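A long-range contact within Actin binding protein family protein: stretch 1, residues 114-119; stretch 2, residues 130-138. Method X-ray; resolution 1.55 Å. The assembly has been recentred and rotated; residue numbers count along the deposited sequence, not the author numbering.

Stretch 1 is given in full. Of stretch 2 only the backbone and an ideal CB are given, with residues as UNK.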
# COMPACT_ATOMS: atom_id res chain seq x y z
N PHE A 114 8.14 -11.69 11.62
CA PHE A 114 6.82 -11.42 12.24
C PHE A 114 6.99 -10.71 13.57
O PHE A 114 7.65 -11.20 14.49
CB PHE A 114 6.00 -12.70 12.36
CG PHE A 114 5.68 -13.26 11.00
CD1 PHE A 114 4.68 -12.69 10.23
CD2 PHE A 114 6.42 -14.30 10.48
CE1 PHE A 114 4.39 -13.18 8.98
CE2 PHE A 114 6.14 -14.79 9.22
CZ PHE A 114 5.14 -14.23 8.47
N LEU A 115 6.38 -9.54 13.64
CA LEU A 115 6.33 -8.73 14.88
C LEU A 115 5.35 -9.44 15.83
O LEU A 115 5.69 -9.64 17.01
CB LEU A 115 5.85 -7.34 14.48
CG LEU A 115 5.72 -6.32 15.60
CD1 LEU A 115 7.09 -5.85 16.04
CD2 LEU A 115 4.87 -5.15 15.15
N TYR A 116 4.19 -9.84 15.30
CA TYR A 116 3.16 -10.55 16.08
C TYR A 116 2.51 -11.62 15.22
O TYR A 116 2.36 -11.44 14.00
CB TYR A 116 2.04 -9.60 16.51
CG TYR A 116 2.49 -8.50 17.43
CD1 TYR A 116 3.02 -8.80 18.68
CD2 TYR A 116 2.39 -7.18 17.05
CE1 TYR A 116 3.43 -7.80 19.54
CE2 TYR A 116 2.81 -6.17 17.90
CZ TYR A 116 3.32 -6.48 19.14
OH TYR A 116 3.71 -5.49 19.99
N GLU A 117 2.07 -12.68 15.90
CA GLU A 117 1.17 -13.69 15.32
C GLU A 117 -0.15 -13.53 16.07
O GLU A 117 -0.14 -13.73 17.31
CB GLU A 117 1.81 -15.06 15.42
CG GLU A 117 3.16 -15.13 14.70
CD GLU A 117 3.76 -16.52 14.64
OE1 GLU A 117 3.10 -17.45 15.12
OE2 GLU A 117 4.89 -16.67 14.12
N ILE A 118 -1.22 -13.21 15.37
CA ILE A 118 -2.55 -12.88 15.96
C ILE A 118 -3.55 -13.96 15.54
O ILE A 118 -3.94 -14.03 14.35
CB ILE A 118 -3.01 -11.48 15.56
CG1 ILE A 118 -1.96 -10.44 15.93
CG2 ILE A 118 -4.36 -11.19 16.20
CD1 ILE A 118 -2.30 -9.04 15.48
N HIS A 119 -3.95 -14.78 16.51
CA HIS A 119 -4.96 -15.84 16.30
C HIS A 119 -6.34 -15.24 16.58
O HIS A 119 -6.51 -14.64 17.65
CB HIS A 119 -4.63 -17.02 17.19
CG HIS A 119 -5.59 -18.15 17.10
ND1 HIS A 119 -5.24 -19.35 16.50
CD2 HIS A 119 -6.85 -18.30 17.56
CE1 HIS A 119 -6.28 -20.18 16.58
NE2 HIS A 119 -7.27 -19.56 17.22
N UNK A 130 -9.72 -4.66 16.18
CA UNK A 130 -9.23 -5.97 16.65
C UNK A 130 -7.74 -5.91 16.95
O UNK A 130 -7.29 -6.50 17.96
CB UNK A 130 -9.51 -7.06 15.61
N UNK A 131 -6.98 -5.16 16.15
CA UNK A 131 -5.52 -5.02 16.35
C UNK A 131 -5.25 -4.27 17.65
O UNK A 131 -4.36 -4.67 18.44
CB UNK A 131 -4.87 -4.29 15.17
N UNK A 132 -5.97 -3.17 17.88
CA UNK A 132 -5.79 -2.36 19.11
C UNK A 132 -6.13 -3.24 20.33
O UNK A 132 -5.41 -3.18 21.32
CB UNK A 132 -6.67 -1.11 19.08
N UNK A 133 -7.16 -4.08 20.23
CA UNK A 133 -7.57 -4.98 21.33
C UNK A 133 -6.46 -6.00 21.60
O UNK A 133 -6.18 -6.28 22.77
CB UNK A 133 -8.88 -5.70 20.99
N UNK A 134 -5.87 -6.55 20.54
CA UNK A 134 -4.74 -7.50 20.65
C UNK A 134 -3.59 -6.82 21.39
O UNK A 134 -3.02 -7.42 22.33
CB UNK A 134 -4.28 -7.98 19.27
N UNK A 135 -3.25 -5.59 21.00
CA UNK A 135 -2.07 -4.88 21.58
C UNK A 135 -2.29 -4.65 23.07
O UNK A 135 -1.31 -4.73 23.84
CB UNK A 135 -1.83 -3.54 20.88
N UNK A 136 -3.52 -4.38 23.48
CA UNK A 136 -3.82 -4.04 24.90
C UNK A 136 -3.52 -5.25 25.80
O UNK A 136 -3.27 -5.02 26.99
CB UNK A 136 -5.28 -3.61 25.06
N UNK A 137 -3.46 -6.48 25.27
CA UNK A 137 -3.33 -7.74 26.05
C UNK A 137 -2.12 -8.59 25.62
O UNK A 137 -1.98 -9.73 26.15
CB UNK A 137 -4.60 -8.57 25.90
N UNK A 138 -1.25 -8.10 24.73
CA UNK A 138 -0.08 -8.91 24.27
C UNK A 138 0.97 -8.97 25.40
O UNK A 138 1.48 -7.98 25.93
CB UNK A 138 0.54 -8.31 23.00

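The backbone from 130 onward is helical, and this helix crosses strand 116-119 with 112° between their N-to-C directions and 10.4 Å between axes, a gap that side chains must fill. Stretch 1 offers the CB atoms of Tyr116 and Ile118, both directed at the helix; the intervening Glu117 points away.

Position 130 (phi/psi -65/-38) directs its ideal CB toward the strand, yet nothing of stretch 1 lies within 5.5 Å. The visible atoms therefore exclude little, from no side chain to a sizeable one. It is Gly130, whose O accepts the backbone hydrogen bond from N of position 134 at 2.9 Å.

At position 131 CA-to-CB points sideways, with the ideal CB 5.4 Å from Ile118 CD1. A long apolar or aromatic side chain could reach across; a short one would not reach Ile118 CD1 from this position. Tyr131 adopts chi1 t, bringing its CD1 to 3.7 Å from Ile118 CD1, which sits at the ring edge. Its OH reaches the edge of the Tyr116 ring, 3.9 Å from Tyr116 CE2, a contact without a hydrogen bond.

Positions 132 and 133 are out of reach, so stretch 1 sets no preference. They are Glu132 and Ala133.

Position 134 is the best defined: CA-to-CB points toward the strand, the CA of position 134 is 7.5 Å from Ile118 CA, and the ideal CB is 4.4 Å from Ile118 CD1. Between Ile118 and the face of Tyr116, a large apolar residue such as Leu, Met or Phe would suit. Phe134, chi1 t, uses both surfaces. Ile118 CG1 lies 3.7 Å from the centroid of the Phe134 ring and 1° off its normal, a CH-pi contact, while the ring edge meets the Tyr116 face, with Phe134 CE2 3.5 Å from Tyr116 CG and planes at 71°.

Position 135 points sideways, its ideal CB more than 5.5 Å from stretch 1; a branched or long apolar chain could still reach the Tyr116 ring. Leu135 (m, t) does so, with CD2 3.6 Å from Tyr116 CE2.

Positions 136 and 137 are out of reach and accept many residues, polar ones included. They are Arg136 and His137; His137 ND1 donates to Ala133 O at 3.0 Å, within the stretch.

Position 138 points toward Tyr116, its ideal CB 4.5 Å from Tyr116 CE1. Polar or apolar chains of moderate length could lie beside this ring. In Glu138, chi1 and chi2 both p, OE1 comes 3.9 Å from Tyr116 CE1 without a hydrogen bond. Packing, with 321 Å² buried in total, thus carries the contact.

Stretch 2 130-138: GYEAFLRHE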
# COMPACT_ATOMS: atom_id res chain seq x y z
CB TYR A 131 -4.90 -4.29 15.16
CG TYR A 131 -3.40 -4.21 15.22
CD1 TYR A 131 -2.65 -5.36 15.31
CD2 TYR A 131 -2.75 -2.99 15.24
CE1 TYR A 131 -1.26 -5.30 15.40
CE2 TYR A 131 -1.37 -2.91 15.32
CZ TYR A 131 -0.63 -4.07 15.41
OH TYR A 131 0.73 -4.00 15.46
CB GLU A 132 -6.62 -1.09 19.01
CG GLU A 132 -6.11 -0.13 17.94
CD GLU A 132 -4.72 0.46 18.16
OE1 GLU A 132 -4.22 0.40 19.31
OE2 GLU A 132 -4.13 0.99 17.18
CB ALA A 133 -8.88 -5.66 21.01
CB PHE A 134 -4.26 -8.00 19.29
CG PHE A 134 -2.94 -8.72 19.35
CD1 PHE A 134 -2.86 -10.05 19.75
CD2 PHE A 134 -1.76 -8.06 19.07
CE1 PHE A 134 -1.64 -10.70 19.82
CE2 PHE A 134 -0.53 -8.70 19.16
CZ PHE A 134 -0.47 -10.02 19.53
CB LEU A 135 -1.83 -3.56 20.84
CG LEU A 135 -1.27 -3.69 19.43
CD1 LEU A 135 -1.09 -2.32 18.82
CD2 LEU A 135 0.04 -4.46 19.42
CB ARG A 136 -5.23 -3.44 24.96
CG ARG A 136 -5.26 -1.99 24.48
CD ARG A 136 -6.62 -1.35 24.26
NE ARG A 136 -7.70 -2.17 24.79
CZ ARG A 136 -8.80 -2.55 24.12
NH1 ARG A 136 -9.01 -2.15 22.88
NH2 ARG A 136 -9.69 -3.32 24.72
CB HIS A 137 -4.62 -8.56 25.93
CG HIS A 137 -5.82 -7.81 26.39
ND1 HIS A 137 -6.72 -7.26 25.50
CD2 HIS A 137 -6.27 -7.51 27.63
CE1 HIS A 137 -7.68 -6.66 26.17
NE2 HIS A 137 -7.43 -6.80 27.48
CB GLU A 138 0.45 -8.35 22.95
CG GLU A 138 1.16 -7.04 23.11
CD GLU A 138 2.62 -7.16 23.52
OE1 GLU A 138 3.18 -8.27 23.40
OE2 GLU A 138 3.20 -6.15 23.96
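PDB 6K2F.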